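Long-range contacts in O-methyltransferase, SAM-dependent (Legionella pneumophila subsp. pneumophila, PDB 3R3H), which probably transfers methyl groups from S-adenosylmethionine to hydroxyl groups of acceptor substrates: residues Asn41-Pro46 / Gly68-Tyr73; Asn151-Ala156 / Asp200-Val205; Ala61-Glu66 / Glu134-Phe139; Arg22-Leu27 / Arg106-Glu111. All blocks are in the same frame, centred on the assembly; numbering follows the deposited sequence.

Contact 1 (Asn41-Pro46 / Gly68-Tyr73)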
loop_
_atom_site.group_PDB
_atom_site.type_symbol
_atom_site.label_atom_id
_atom_site.label_comp_id
_atom_site.label_asym_id
_atom_site.label_seq_id
_atom_site.Cartn_x
_atom_site.Cartn_y
_atom_site.Cartn_z
ATOM N N ASN A 41 -4.215 -6.857 -20.457
ATOM C CA ASN A 41 -4.410 -7.727 -19.294
ATOM C C ASN A 41 -3.174 -7.822 -18.407
ATOM O O ASN A 41 -3.300 -7.799 -17.184
ATOM C CB ASN A 41 -4.817 -9.140 -19.731
ATOM C CG ASN A 41 -6.246 -9.212 -20.250
ATOM O OD1 ASN A 41 -7.189 -8.782 -19.579
ATOM N ND2 ASN A 41 -6.411 -9.778 -21.447
ATOM N N MET A 42 -1.993 -7.937 -19.013
ATOM C CA MET A 42 -0.754 -8.021 -18.238
ATOM C C MET A 42 -0.424 -6.646 -17.665
ATOM O O MET A 42 0.523 -6.482 -16.888
ATOM C CB MET A 42 0.428 -8.490 -19.101
ATOM C CG MET A 42 0.106 -8.811 -20.557
ATOM S SD MET A 42 0.054 -10.588 -20.902
ATOM C CE MET A 42 1.746 -10.941 -21.346
ATOM N N GLN A 43 -1.229 -5.663 -18.046
ATOM C CA GLN A 43 -1.020 -4.291 -17.615
ATOM C C GLN A 43 -1.542 -3.978 -16.220
ATOM O O GLN A 43 -2.648 -4.376 -15.847
ATOM C CB GLN A 43 -1.637 -3.346 -18.642
ATOM C CG GLN A 43 -0.616 -2.613 -19.499
ATOM C CD GLN A 43 0.657 -3.415 -19.767
ATOM O OE1 GLN A 43 0.612 -4.549 -20.255
ATOM N NE2 GLN A 43 1.805 -2.813 -19.458
ATOM N N VAL A 44 -0.719 -3.266 -15.455
ATOM C CA VAL A 44 -1.058 -2.885 -14.100
ATOM C C VAL A 44 -2.394 -2.121 -14.178
ATOM O O VAL A 44 -2.705 -1.514 -15.206
ATOM C CB VAL A 44 0.120 -2.029 -13.471
ATOM C CG1 VAL A 44 0.004 -0.564 -13.859
ATOM C CG2 VAL A 44 0.146 -2.191 -11.975
ATOM N N ALA A 45 -3.197 -2.182 -13.120
ATOM C CA ALA A 45 -4.485 -1.501 -13.119
ATOM C C ALA A 45 -4.281 -0.038 -12.789
ATOM O O ALA A 45 -3.332 0.328 -12.092
ATOM C CB ALA A 45 -5.413 -2.130 -12.113
ATOM N N PRO A 46 -5.183 0.826 -13.288
ATOM C CA PRO A 46 -5.141 2.277 -13.074
ATOM C C PRO A 46 -4.757 2.722 -11.670
ATOM O O PRO A 46 -3.904 3.601 -11.516
ATOM C CB PRO A 46 -6.550 2.716 -13.445
ATOM C CG PRO A 46 -6.882 1.788 -14.558
ATOM C CD PRO A 46 -6.379 0.448 -14.071
ATOM N N GLY A 68 8.718 -6.602 -17.326
ATOM C CA GLY A 68 7.432 -7.166 -17.682
ATOM C C GLY A 68 7.143 -7.078 -19.156
ATOM O O GLY A 68 8.027 -6.790 -19.963
ATOM N N THR A 69 5.901 -7.370 -19.510
ATOM C CA THR A 69 5.462 -7.303 -20.895
ATOM C C THR A 69 4.507 -6.104 -20.831
ATOM O O THR A 69 3.353 -6.202 -20.364
ATOM C CB THR A 69 4.744 -8.603 -21.333
ATOM O OG1 THR A 69 3.479 -8.707 -20.668
ATOM C CG2 THR A 69 5.589 -9.815 -20.972
ATOM N N PHE A 70 5.024 -4.967 -21.301
ATOM C CA PHE A 70 4.324 -3.693 -21.237
ATOM C C PHE A 70 3.756 -3.032 -22.476
ATOM O O PHE A 70 4.160 -3.300 -23.618
ATOM C CB PHE A 70 5.244 -2.668 -20.595
ATOM C CG PHE A 70 5.820 -3.095 -19.283
ATOM C CD1 PHE A 70 4.985 -3.395 -18.204
ATOM C CD2 PHE A 70 7.201 -3.108 -19.094
ATOM C CE1 PHE A 70 5.515 -3.689 -16.956
ATOM C CE2 PHE A 70 7.755 -3.400 -17.846
ATOM C CZ PHE A 70 6.907 -3.689 -16.773
ATOM N N THR A 71 2.819 -2.125 -22.199
ATOM C CA THR A 71 2.190 -1.280 -23.208
ATOM C C THR A 71 2.932 0.067 -23.053
ATOM O O THR A 71 2.978 0.882 -23.988
ATOM C CB THR A 71 0.666 -1.051 -22.945
ATOM O OG1 THR A 71 0.457 -0.583 -21.600
ATOM C CG2 THR A 71 -0.117 -2.338 -23.205
ATOM N N GLY A 72 3.528 0.271 -21.873
ATOM C CA GLY A 72 4.258 1.491 -21.605
ATOM C C GLY A 72 3.485 2.406 -20.680
ATOM O O GLY A 72 3.890 3.541 -20.436
ATOM N N TYR A 73 2.372 1.886 -20.153
ATOM C CA TYR A 73 1.485 2.614 -19.236
ATOM C C TYR A 73 2.090 2.784 -17.839
ATOM O O TYR A 73 2.113 3.903 -17.300
ATOM C CB TYR A 73 0.139 1.887 -19.132
ATOM C CG TYR A 73 -0.875 2.517 -18.198
ATOM C CD1 TYR A 73 -0.773 2.375 -16.812
ATOM C CD2 TYR A 73 -1.930 3.266 -18.700
ATOM C CE1 TYR A 73 -1.708 2.968 -15.948
ATOM C CE2 TYR A 73 -2.865 3.872 -17.852
ATOM C CZ TYR A 73 -2.751 3.722 -16.484
ATOM O OH TYR A 73 -3.667 4.340 -15.670
#
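Gln43 and Thr71 lie in the middle of a loop-against-loop packing contact in which Asn41-Pro46, leading into helix 46-59, lies along Gly68-Tyr73, the turn between strand 63-68 and helix 73-80. The touching parts run in nearly the same direction, 16° apart end to end, and Gln43 CA stands 6.5 Å from Phe70 CA. A long, flexible glutamine suits this place: its CG lies 3.7 Å from Thr71 CG2 where the two side chains run antiparallel alongside one another, and its amide end lies beside the backbone of Thr69-Thr71. Thr71 OG1, held between its own backbone N and carbonyl carbon (chi1 52°), accepts a weak hydrogen bond of 3.4 Å from Tyr73 N at the start of helix 73-80. Beside this pair, Met42 lies across Thr69. At the other end Tyr73 reaches toward the opposing loop; its CD1 meets Val44 CG1 at 4.2 Å and its OH lies 3.6 Å from Pro46 CA. That hydroxyl finds its polar partner in Glu23. Glycines shape the turn: Gly68 and Gly72 adopt backbone angles at which a CB would press against the preceding carbonyl oxygen, and Gly68 C lies over the Phe70 ring face. With Glu66 ahead of it and Phe70 N bonded to Asp92, the turn matches the glycine-rich loop that follows the first strand in Rossmann-like methyltransferases, which in relatives binds S-adenosylmethionine.

Contact 2 (Asn151-Ala156 / Asp200-Val205)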
loop_
_atom_site.group_PDB
_atom_site.type_symbol
_atom_site.label_atom_id
_atom_site.label_comp_id
_atom_site.label_asym_id
_atom_site.label_seq_id
_atom_site.Cartn_x
_atom_site.Cartn_y
_atom_site.Cartn_z
ATOM N N ASN A 151 15.126 -15.629 -9.759
ATOM C CA ASN A 151 16.308 -14.928 -10.212
ATOM C C ASN A 151 16.084 -13.430 -10.099
ATOM O O ASN A 151 16.977 -12.688 -9.667
ATOM C CB ASN A 151 16.580 -15.315 -11.653
ATOM C CG ASN A 151 16.883 -16.780 -11.792
ATOM O OD1 ASN A 151 17.949 -17.241 -11.386
ATOM N ND2 ASN A 151 15.938 -17.533 -12.343
ATOM N N TYR A 152 14.882 -13.000 -10.480
ATOM C CA TYR A 152 14.533 -11.589 -10.444
ATOM C C TYR A 152 14.553 -11.050 -9.017
ATOM O O TYR A 152 15.060 -9.953 -8.770
ATOM C CB TYR A 152 13.159 -11.361 -11.103
ATOM C CG TYR A 152 13.123 -11.658 -12.594
ATOM C CD1 TYR A 152 14.263 -11.481 -13.393
ATOM C CD2 TYR A 152 11.956 -12.137 -13.204
ATOM C CE1 TYR A 152 14.242 -11.789 -14.757
ATOM C CE2 TYR A 152 11.920 -12.439 -14.562
ATOM C CZ TYR A 152 13.065 -12.269 -15.327
ATOM O OH TYR A 152 13.048 -12.621 -16.650
ATOM N N TYR A 153 14.014 -11.827 -8.079
ATOM C CA TYR A 153 13.972 -11.424 -6.672
ATOM C C TYR A 153 15.378 -11.186 -6.138
ATOM O O TYR A 153 15.666 -10.157 -5.532
ATOM C CB TYR A 153 13.283 -12.504 -5.833
ATOM C CG TYR A 153 13.236 -12.205 -4.349
ATOM C CD1 TYR A 153 12.684 -11.015 -3.874
ATOM C CD2 TYR A 153 13.692 -13.138 -3.417
ATOM C CE1 TYR A 153 12.579 -10.763 -2.500
ATOM C CE2 TYR A 153 13.591 -12.902 -2.044
ATOM C CZ TYR A 153 13.029 -11.714 -1.591
ATOM O OH TYR A 153 12.881 -11.487 -0.244
ATOM N N GLU A 154 16.249 -12.156 -6.373
ATOM C CA GLU A 154 17.632 -12.074 -5.926
ATOM C C GLU A 154 18.364 -10.889 -6.525
ATOM O O GLU A 154 19.045 -10.151 -5.817
ATOM C CB GLU A 154 18.366 -13.367 -6.277
ATOM C CG GLU A 154 17.876 -14.560 -5.479
ATOM C CD GLU A 154 18.074 -14.368 -3.983
ATOM O OE1 GLU A 154 19.181 -13.933 -3.578
ATOM O OE2 GLU A 154 17.128 -14.656 -3.216
ATOM N N LEU A 155 18.223 -10.736 -7.839
ATOM C CA LEU A 155 18.830 -9.643 -8.589
ATOM C C LEU A 155 18.336 -8.295 -8.048
ATOM O O LEU A 155 19.130 -7.394 -7.772
ATOM C CB LEU A 155 18.451 -9.790 -10.059
ATOM C CG LEU A 155 19.492 -9.962 -11.171
ATOM C CD1 LEU A 155 20.820 -10.457 -10.632
ATOM C CD2 LEU A 155 18.927 -10.939 -12.205
ATOM N N ALA A 156 17.019 -8.177 -7.892
ATOM C CA ALA A 156 16.393 -6.963 -7.383
ATOM C C ALA A 156 16.949 -6.594 -6.016
ATOM O O ALA A 156 17.051 -5.410 -5.672
ATOM C CB ALA A 156 14.876 -7.153 -7.294
ATOM N N ASP A 200 12.631 -15.609 4.425
ATOM C CA ASP A 200 13.724 -14.667 4.216
ATOM C C ASP A 200 13.869 -13.737 5.412
ATOM O O ASP A 200 12.919 -13.049 5.790
ATOM C CB ASP A 200 13.485 -13.833 2.965
ATOM C CG ASP A 200 14.747 -13.144 2.485
ATOM O OD1 ASP A 200 15.525 -12.629 3.322
ATOM O OD2 ASP A 200 14.963 -13.116 1.257
ATOM N N SER A 201 15.059 -13.707 6.000
ATOM C CA SER A 201 15.309 -12.868 7.165
ATOM C C SER A 201 15.891 -11.507 6.798
ATOM O O SER A 201 15.963 -10.619 7.641
ATOM C CB SER A 201 16.260 -13.586 8.135
ATOM O OG SER A 201 17.534 -13.824 7.552
ATOM N N ARG A 202 16.279 -11.358 5.533
ATOM C CA ARG A 202 16.901 -10.140 4.980
ATOM C C ARG A 202 16.055 -8.889 4.727
ATOM O O ARG A 202 16.601 -7.812 4.492
ATOM C CB ARG A 202 17.554 -10.475 3.647
ATOM C CG ARG A 202 18.606 -11.545 3.695
ATOM C CD ARG A 202 19.108 -11.829 2.295
ATOM N NE ARG A 202 18.054 -12.411 1.469
ATOM C CZ ARG A 202 18.246 -12.900 0.246
ATOM N NH1 ARG A 202 19.454 -12.873 -0.300
ATOM N NH2 ARG A 202 17.233 -13.437 -0.424
ATOM N N VAL A 203 14.737 -9.014 4.773
ATOM C CA VAL A 203 13.900 -7.875 4.448
ATOM C C VAL A 203 12.611 -7.717 5.241
ATOM O O VAL A 203 12.135 -8.666 5.850
ATOM C CB VAL A 203 13.516 -7.952 2.944
ATOM C CG1 VAL A 203 14.766 -7.835 2.070
ATOM C CG2 VAL A 203 12.809 -9.284 2.659
ATOM N N PHE A 204 12.058 -6.501 5.225
ATOM C CA PHE A 204 10.777 -6.216 5.866
ATOM C C PHE A 204 9.808 -6.654 4.773
ATOM O O PHE A 204 10.151 -6.642 3.595
ATOM C CB PHE A 204 10.604 -4.728 6.148
ATOM C CG PHE A 204 11.619 -4.164 7.112
ATOM C CD1 PHE A 204 11.729 -4.660 8.413
ATOM C CD2 PHE A 204 12.455 -3.116 6.726
ATOM C CE1 PHE A 204 12.655 -4.115 9.310
ATOM C CE2 PHE A 204 13.384 -2.567 7.618
ATOM C CZ PHE A 204 13.483 -3.065 8.908
ATOM N N VAL A 205 8.595 -7.020 5.141
ATOM C CA VAL A 205 7.659 -7.530 4.154
ATOM C C VAL A 205 6.183 -7.263 4.470
ATOM O O VAL A 205 5.790 -7.209 5.630
ATOM C CB VAL A 205 7.892 -9.062 4.016
ATOM C CG1 VAL A 205 6.639 -9.766 3.533
ATOM C CG2 VAL A 205 9.058 -9.323 3.081
#
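A salt-bridge network of Glu154, Arg202 and Asp200, joined by Tyr153, ties helix 149-159 to the turn that opens strand 203-208. Arg202 grips Asp200 side-on: NE bonds to Asp200 OD1 at 3.1 Å, and NH2 bonds to Asp200 OD2 at 2.8 Å. NH2 also donates to Glu154 OE2 at 3.0 Å in a fairly straight bond (164°), while NH1 adds a weak bond to Glu154 OE1. The Glu154 carboxylate and the guanidinium are nearly coplanar, 20° apart. Because NH2 donates to both carboxylates, the one arginine bridges two acids that would otherwise probably repel each other. A trans chi1 of 178° carries the Tyr153 ring away from the helix backbone toward Asp200, where its OH donates to Asp200 OD2 at 3.0 Å from above the carboxylate plane. Asp200 OD1 further accepts from Arg202 N at 2.7 Å, an Asx turn, which helps fix the rotation of the carboxylate. Tyrosine suits its place because its ring is apolar enough to be buried yet ends in a donor; Val203 CG2 lies 3.6 Å from that OH. Leu193 and Ile197 of helix 185-198 pack on the Tyr153 side chain, Val203 rests on Val217 of strand 214-219, and Phe204 meets Arg57 of the second subunit.

Contact 3 (Ala61-Glu66 / Glu134-Phe139)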
loop_
_atom_site.group_PDB
_atom_site.type_symbol
_atom_site.label_atom_id
_atom_site.label_comp_id
_atom_site.label_asym_id
_atom_site.label_seq_id
_atom_site.Cartn_x
_atom_site.Cartn_y
_atom_site.Cartn_z
ATOM N N ALA A 61 12.157 8.573 -4.616
ATOM C CA ALA A 61 12.943 7.920 -5.644
ATOM C C ALA A 61 13.400 8.850 -6.743
ATOM O O ALA A 61 12.683 9.764 -7.143
ATOM C CB ALA A 61 12.148 6.768 -6.245
ATOM N N LYS A 62 14.615 8.586 -7.216
ATOM C CA LYS A 62 15.239 9.327 -8.301
ATOM C C LYS A 62 15.395 8.370 -9.483
ATOM O O LYS A 62 15.365 8.783 -10.640
ATOM C CB LYS A 62 16.620 9.842 -7.865
ATOM C CG LYS A 62 16.561 11.021 -6.916
ATOM C CD LYS A 62 16.098 12.277 -7.639
ATOM C CE LYS A 62 15.674 13.350 -6.650
ATOM N NZ LYS A 62 14.473 12.938 -5.857
ATOM N N LYS A 63 15.553 7.087 -9.176
ATOM C CA LYS A 63 15.734 6.071 -10.199
ATOM C C LYS A 63 14.815 4.871 -9.927
ATOM O O LYS A 63 14.799 4.307 -8.829
ATOM C CB LYS A 63 17.207 5.646 -10.229
ATOM C CG LYS A 63 17.655 4.981 -11.522
ATOM C CD LYS A 63 19.172 4.813 -11.542
ATOM C CE LYS A 63 19.649 4.149 -12.832
ATOM N NZ LYS A 63 21.151 4.109 -12.937
ATOM N N VAL A 64 14.045 4.496 -10.942
ATOM C CA VAL A 64 13.096 3.396 -10.851
ATOM C C VAL A 64 13.325 2.349 -11.931
ATOM O O VAL A 64 13.762 2.672 -13.026
ATOM C CB VAL A 64 11.658 3.936 -10.958
ATOM C CG1 VAL A 64 10.675 2.797 -11.164
ATOM C CG2 VAL A 64 11.316 4.708 -9.692
ATOM N N LEU A 65 13.027 1.094 -11.614
ATOM C CA LEU A 65 13.202 0.002 -12.562
ATOM C C LEU A 65 11.961 -0.880 -12.570
ATOM O O LEU A 65 11.367 -1.131 -11.518
ATOM C CB LEU A 65 14.414 -0.847 -12.167
ATOM C CG LEU A 65 14.674 -2.074 -13.038
ATOM C CD1 LEU A 65 15.363 -1.611 -14.299
ATOM C CD2 LEU A 65 15.540 -3.092 -12.312
ATOM N N GLU A 66 11.549 -1.326 -13.751
ATOM C CA GLU A 66 10.407 -2.223 -13.856
ATOM C C GLU A 66 10.700 -3.261 -14.928
ATOM O O GLU A 66 11.543 -3.036 -15.797
ATOM C CB GLU A 66 9.115 -1.466 -14.164
ATOM C CG GLU A 66 9.173 -0.544 -15.336
ATOM C CD GLU A 66 7.795 -0.337 -15.968
ATOM O OE1 GLU A 66 6.790 -0.347 -15.213
ATOM O OE2 GLU A 66 7.718 -0.157 -17.209
ATOM N N GLU A 134 25.519 -2.084 -7.891
ATOM C CA GLU A 134 24.403 -2.661 -7.155
ATOM C C GLU A 134 23.275 -1.782 -6.590
ATOM O O GLU A 134 22.115 -1.979 -6.937
ATOM C CB GLU A 134 24.943 -3.597 -6.056
ATOM C CG GLU A 134 25.486 -4.937 -6.625
ATOM C CD GLU A 134 25.699 -6.041 -5.574
ATOM O OE1 GLU A 134 25.159 -5.918 -4.451
ATOM O OE2 GLU A 134 26.395 -7.041 -5.887
ATOM N N HIS A 135 23.565 -0.812 -5.741
ATOM C CA HIS A 135 22.453 -0.048 -5.192
ATOM C C HIS A 135 22.094 1.186 -6.003
ATOM O O HIS A 135 22.478 2.304 -5.682
ATOM C CB HIS A 135 22.743 0.258 -3.725
ATOM C CG HIS A 135 23.009 -0.980 -2.915
ATOM N ND1 HIS A 135 23.287 -0.954 -1.565
ATOM C CD2 HIS A 135 23.046 -2.285 -3.280
ATOM C CE1 HIS A 135 23.485 -2.190 -1.135
ATOM N NE2 HIS A 135 23.345 -3.017 -2.156
ATOM N N GLN A 136 21.323 0.933 -7.060
ATOM C CA GLN A 136 20.877 1.934 -8.038
ATOM C C GLN A 136 19.428 2.391 -7.984
ATOM O O GLN A 136 19.126 3.565 -8.183
ATOM C CB GLN A 136 21.065 1.397 -9.448
ATOM C CG GLN A 136 22.448 1.399 -9.996
ATOM C CD GLN A 136 22.448 0.834 -11.400
ATOM O OE1 GLN A 136 22.283 -0.376 -11.594
ATOM N NE2 GLN A 136 22.605 1.708 -12.393
ATOM N N PHE A 137 18.530 1.448 -7.761
ATOM C CA PHE A 137 17.120 1.764 -7.759
ATOM C C PHE A 137 16.461 1.918 -6.407
ATOM O O PHE A 137 16.629 1.097 -5.513
ATOM C CB PHE A 137 16.390 0.719 -8.599
ATOM C CG PHE A 137 16.943 0.591 -9.992
ATOM C CD1 PHE A 137 16.670 1.562 -10.952
ATOM C CD2 PHE A 137 17.790 -0.468 -10.326
ATOM C CE1 PHE A 137 17.228 1.490 -12.220
ATOM C CE2 PHE A 137 18.357 -0.559 -11.583
ATOM C CZ PHE A 137 18.078 0.426 -12.542
ATOM N N ASP A 138 15.704 2.999 -6.281
ATOM C CA ASP A 138 14.980 3.325 -5.065
ATOM C C ASP A 138 13.667 2.563 -5.077
ATOM O O ASP A 138 13.070 2.315 -4.034
ATOM C CB ASP A 138 14.711 4.831 -5.024
ATOM C CG ASP A 138 15.990 5.646 -4.969
ATOM O OD1 ASP A 138 16.524 5.801 -3.843
ATOM O OD2 ASP A 138 16.467 6.106 -6.040
ATOM N N PHE A 139 13.211 2.205 -6.271
ATOM C CA PHE A 139 11.971 1.457 -6.414
ATOM C C PHE A 139 12.079 0.504 -7.607
ATOM O O PHE A 139 12.424 0.904 -8.717
ATOM C CB PHE A 139 10.773 2.399 -6.593
ATOM C CG PHE A 139 9.469 1.679 -6.814
ATOM C CD1 PHE A 139 8.902 0.910 -5.811
ATOM C CD2 PHE A 139 8.839 1.720 -8.052
ATOM C CE1 PHE A 139 7.725 0.182 -6.037
ATOM C CE2 PHE A 139 7.662 0.998 -8.295
ATOM C CZ PHE A 139 7.105 0.223 -7.280
#
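Val64 and Phe139 form a parallel beta bridge, CA atoms 5.0 Å apart, framed by a hydrogen bond of 3.0 Å from Asp138 N to Lys63 O and another of 3.0 Å from Leu65 N to Phe139 O. The chain of Glu134-Phe139 turns a corner at Asp138, between Phe137 and Phe139, and the touching parts run 96° apart end to end. Phe139 points to the same sheet face as Val64, the side chains lying side by side, with Val64 CG1 at the ring edge, 3.8 Å from Phe139 CD2. Phe137 instead swings its ring toward Leu65, whose CB sits over the ring centre in a CH-pi contact, 3.5 Å from the centroid and 11° off the normal. Gln136 CB covers the opposite face, nearer the rim. Lys63, fully extended beyond a trans first torsion (chi1 -160°), passes obliquely by the same ring, its CG 3.6 Å from Phe137 CE1; lysine fits here because the methylenes can pack on an aromatic while the ammonium carries on toward the Gln136 amide. At the corner, Asp138 OD2 takes weak hydrogen bonds from Lys62 N at 3.3 Å and from Lys63 N, so the acid lightly tethers the backbone at the start of strand 63-68, where small Ala61 admits the Asp138 CB. On its other flank strand 63-68 bonds to strand 87-92. Leu159 of helix 149-159 packs on Leu65 and Phe137 on one side of the sheet, while Met78 of helix 73-80 packs on Val64.

Contact 4 (Arg22-Leu27 / Arg106-Glu111)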
loop_
_atom_site.group_PDB
_atom_site.type_symbol
_atom_site.label_atom_id
_atom_site.label_comp_id
_atom_site.label_asym_id
_atom_site.label_seq_id
_atom_site.Cartn_x
_atom_site.Cartn_y
_atom_site.Cartn_z
ATOM N N ARG A 22 -7.020 9.668 -10.451
ATOM C CA ARG A 22 -6.669 10.996 -10.921
ATOM C C ARG A 22 -5.637 10.744 -12.019
ATOM O O ARG A 22 -4.449 11.057 -11.890
ATOM C CB ARG A 22 -6.122 11.847 -9.757
ATOM C CG ARG A 22 -7.247 12.575 -8.995
ATOM C CD ARG A 22 -7.116 12.568 -7.461
ATOM N NE ARG A 22 -6.219 13.599 -6.949
ATOM C CZ ARG A 22 -6.515 14.417 -5.943
ATOM N NH1 ARG A 22 -7.691 14.327 -5.340
ATOM N NH2 ARG A 22 -5.638 15.334 -5.546
ATOM N N GLU A 23 -6.142 10.160 -13.103
ATOM C CA GLU A 23 -5.366 9.765 -14.273
ATOM C C GLU A 23 -5.002 10.885 -15.242
ATOM O O GLU A 23 -5.826 11.725 -15.591
ATOM C CB GLU A 23 -6.143 8.684 -15.009
ATOM C CG GLU A 23 -5.367 7.931 -16.037
ATOM C CD GLU A 23 -6.169 6.768 -16.551
ATOM O OE1 GLU A 23 -7.328 6.989 -16.957
ATOM O OE2 GLU A 23 -5.653 5.632 -16.546
ATOM N N HIS A 24 -3.751 10.879 -15.680
ATOM C CA HIS A 24 -3.263 11.878 -16.618
ATOM C C HIS A 24 -3.729 11.492 -18.027
ATOM O O HIS A 24 -3.679 10.317 -18.409
ATOM C CB HIS A 24 -1.746 11.930 -16.540
ATOM C CG HIS A 24 -1.126 12.944 -17.441
ATOM N ND1 HIS A 24 -1.106 12.813 -18.817
ATOM C CD2 HIS A 24 -0.467 14.092 -17.165
ATOM C CE1 HIS A 24 -0.458 13.834 -19.342
ATOM N NE2 HIS A 24 -0.059 14.626 -18.361
ATOM N N PRO A 25 -4.193 12.479 -18.819
ATOM C CA PRO A 25 -4.686 12.271 -20.193
ATOM C C PRO A 25 -3.906 11.320 -21.095
ATOM O O PRO A 25 -4.499 10.469 -21.768
ATOM C CB PRO A 25 -4.758 13.692 -20.761
ATOM C CG PRO A 25 -3.918 14.527 -19.809
ATOM C CD PRO A 25 -4.209 13.913 -18.482
ATOM N N ALA A 26 -2.586 11.479 -21.123
ATOM C CA ALA A 26 -1.731 10.622 -21.940
ATOM C C ALA A 26 -1.855 9.189 -21.441
ATOM O O ALA A 26 -1.842 8.247 -22.234
ATOM C CB ALA A 26 -0.296 11.089 -21.855
ATOM N N LEU A 27 -1.977 9.029 -20.122
ATOM C CA LEU A 27 -2.138 7.704 -19.524
ATOM C C LEU A 27 -3.460 7.111 -19.987
ATOM O O LEU A 27 -3.499 6.045 -20.607
ATOM C CB LEU A 27 -2.159 7.795 -17.997
ATOM C CG LEU A 27 -0.858 7.772 -17.217
ATOM C CD1 LEU A 27 -1.167 7.868 -15.733
ATOM C CD2 LEU A 27 -0.110 6.497 -17.543
ATOM N N ARG A 106 5.859 11.459 -25.087
ATOM C CA ARG A 106 6.188 12.815 -25.551
ATOM C C ARG A 106 5.082 13.779 -25.160
ATOM O O ARG A 106 5.320 14.837 -24.575
ATOM C CB ARG A 106 6.306 12.865 -27.076
ATOM C CG ARG A 106 7.301 11.913 -27.676
ATOM C CD ARG A 106 8.628 12.578 -27.903
ATOM N NE ARG A 106 9.683 11.595 -28.116
ATOM C CZ ARG A 106 9.638 10.618 -29.019
ATOM N NH1 ARG A 106 8.572 10.487 -29.807
ATOM N NH2 ARG A 106 10.663 9.771 -29.133
ATOM N N GLU A 107 3.869 13.395 -25.530
ATOM C CA GLU A 107 2.682 14.172 -25.251
ATOM C C GLU A 107 2.652 14.565 -23.783
ATOM O O GLU A 107 2.240 15.672 -23.442
ATOM C CB GLU A 107 1.452 13.344 -25.615
ATOM C CG GLU A 107 0.114 13.925 -25.184
ATOM C CD GLU A 107 -1.034 12.933 -25.395
ATOM O OE1 GLU A 107 -2.063 13.066 -24.690
ATOM O OE2 GLU A 107 -0.911 12.028 -26.265
ATOM N N ALA A 108 3.112 13.661 -22.921
ATOM C CA ALA A 108 3.134 13.908 -21.484
ATOM C C ALA A 108 4.478 14.427 -20.975
ATOM O O ALA A 108 4.651 14.600 -19.772
ATOM C CB ALA A 108 2.741 12.642 -20.731
ATOM N N LYS A 109 5.418 14.678 -21.884
ATOM C CA LYS A 109 6.738 15.191 -21.510
ATOM C C LYS A 109 7.564 14.259 -20.624
ATOM O O LYS A 109 8.159 14.706 -19.638
ATOM C CB LYS A 109 6.589 16.524 -20.789
ATOM C CG LYS A 109 5.974 17.607 -21.636
ATOM C CD LYS A 109 6.902 18.018 -22.765
ATOM C CE LYS A 109 6.168 18.941 -23.719
ATOM N NZ LYS A 109 5.428 19.986 -22.947
ATOM N N GLN A 110 7.625 12.979 -20.981
ATOM C CA GLN A 110 8.369 12.022 -20.181
ATOM C C GLN A 110 9.384 11.192 -20.957
ATOM O O GLN A 110 10.241 10.572 -20.352
ATOM C CB GLN A 110 7.395 11.070 -19.469
ATOM C CG GLN A 110 6.209 11.745 -18.792
ATOM C CD GLN A 110 6.609 12.654 -17.635
ATOM O OE1 GLN A 110 5.771 13.340 -17.063
ATOM N NE2 GLN A 110 7.882 12.654 -17.282
ATOM N N GLU A 111 9.294 11.177 -22.283
ATOM C CA GLU A 111 10.205 10.369 -23.086
ATOM C C GLU A 111 11.672 10.603 -22.756
ATOM O O GLU A 111 12.529 9.780 -23.086
ATOM C CB GLU A 111 9.962 10.614 -24.584
#
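His24 ND1 accepts a hydrogen bond of 3.0 Å from Ala26 N, near the ring plane, and so caps the first turn of helix 25-32 beside the point where Ala26 and His24 meet Ala108. The first torsion of His24, close to 180°, folds the imidazole back over the helix start, and Pro25 CD lies over one ring face, toward its rim; proline suits a first helical turn, where its lack of an N-H costs nothing. Across the contact Ala108 CB touches both partners, 3.7 Å from His24 CE1 and 3.6 Å from Ala26 CB. With only methyl groups between them, the backbones can approach, and the CA atoms of Ala26 and Ala108 are 5.9 Å apart. Ala108 sits at the end of helix 102-107, which finishes in a Schellman motif, Lys109 taking positive phi. From the last turn Glu107 stretches out, extended beyond CG, and sets its OE1 3.7 Å from Ala26 CA. No hydrogen bond spans the segments, so apolar packing carries the join. ND1, used as an acceptor, would leave a neutral His24 with its proton on NE2, and the Glu107 carboxylate beside the start of helix 25-32 is probably favoured by the positive helix end.

Overall arrangement
Contacts 1 and 3 share strand 63-68: contact 3 holds its beginning in the sheet, and contact 1, whose centre lies 19 Å from that of contact 3, includes the glycine-rich turn into which it runs, the likely cofactor loop. Contact 4 adjoins contact 1 through a probable hydrogen bond between Tyr73 OH and Glu23 OE2, and Leu27 packs against Tyr73, so the start of helix 25-32 and the residues before it sit beside that loop. Contact 2 lies at the sheet edge formed by strand 203-208, its centre 15 Å from that of contact 3, which helix 149-159 also reaches. The centres of contacts 2 and 4 are 32 Å apart, yet the dimer joins them: Arg22 of each subunit hydrogen-bonds to Asp200 O of the other, weakly in one copy.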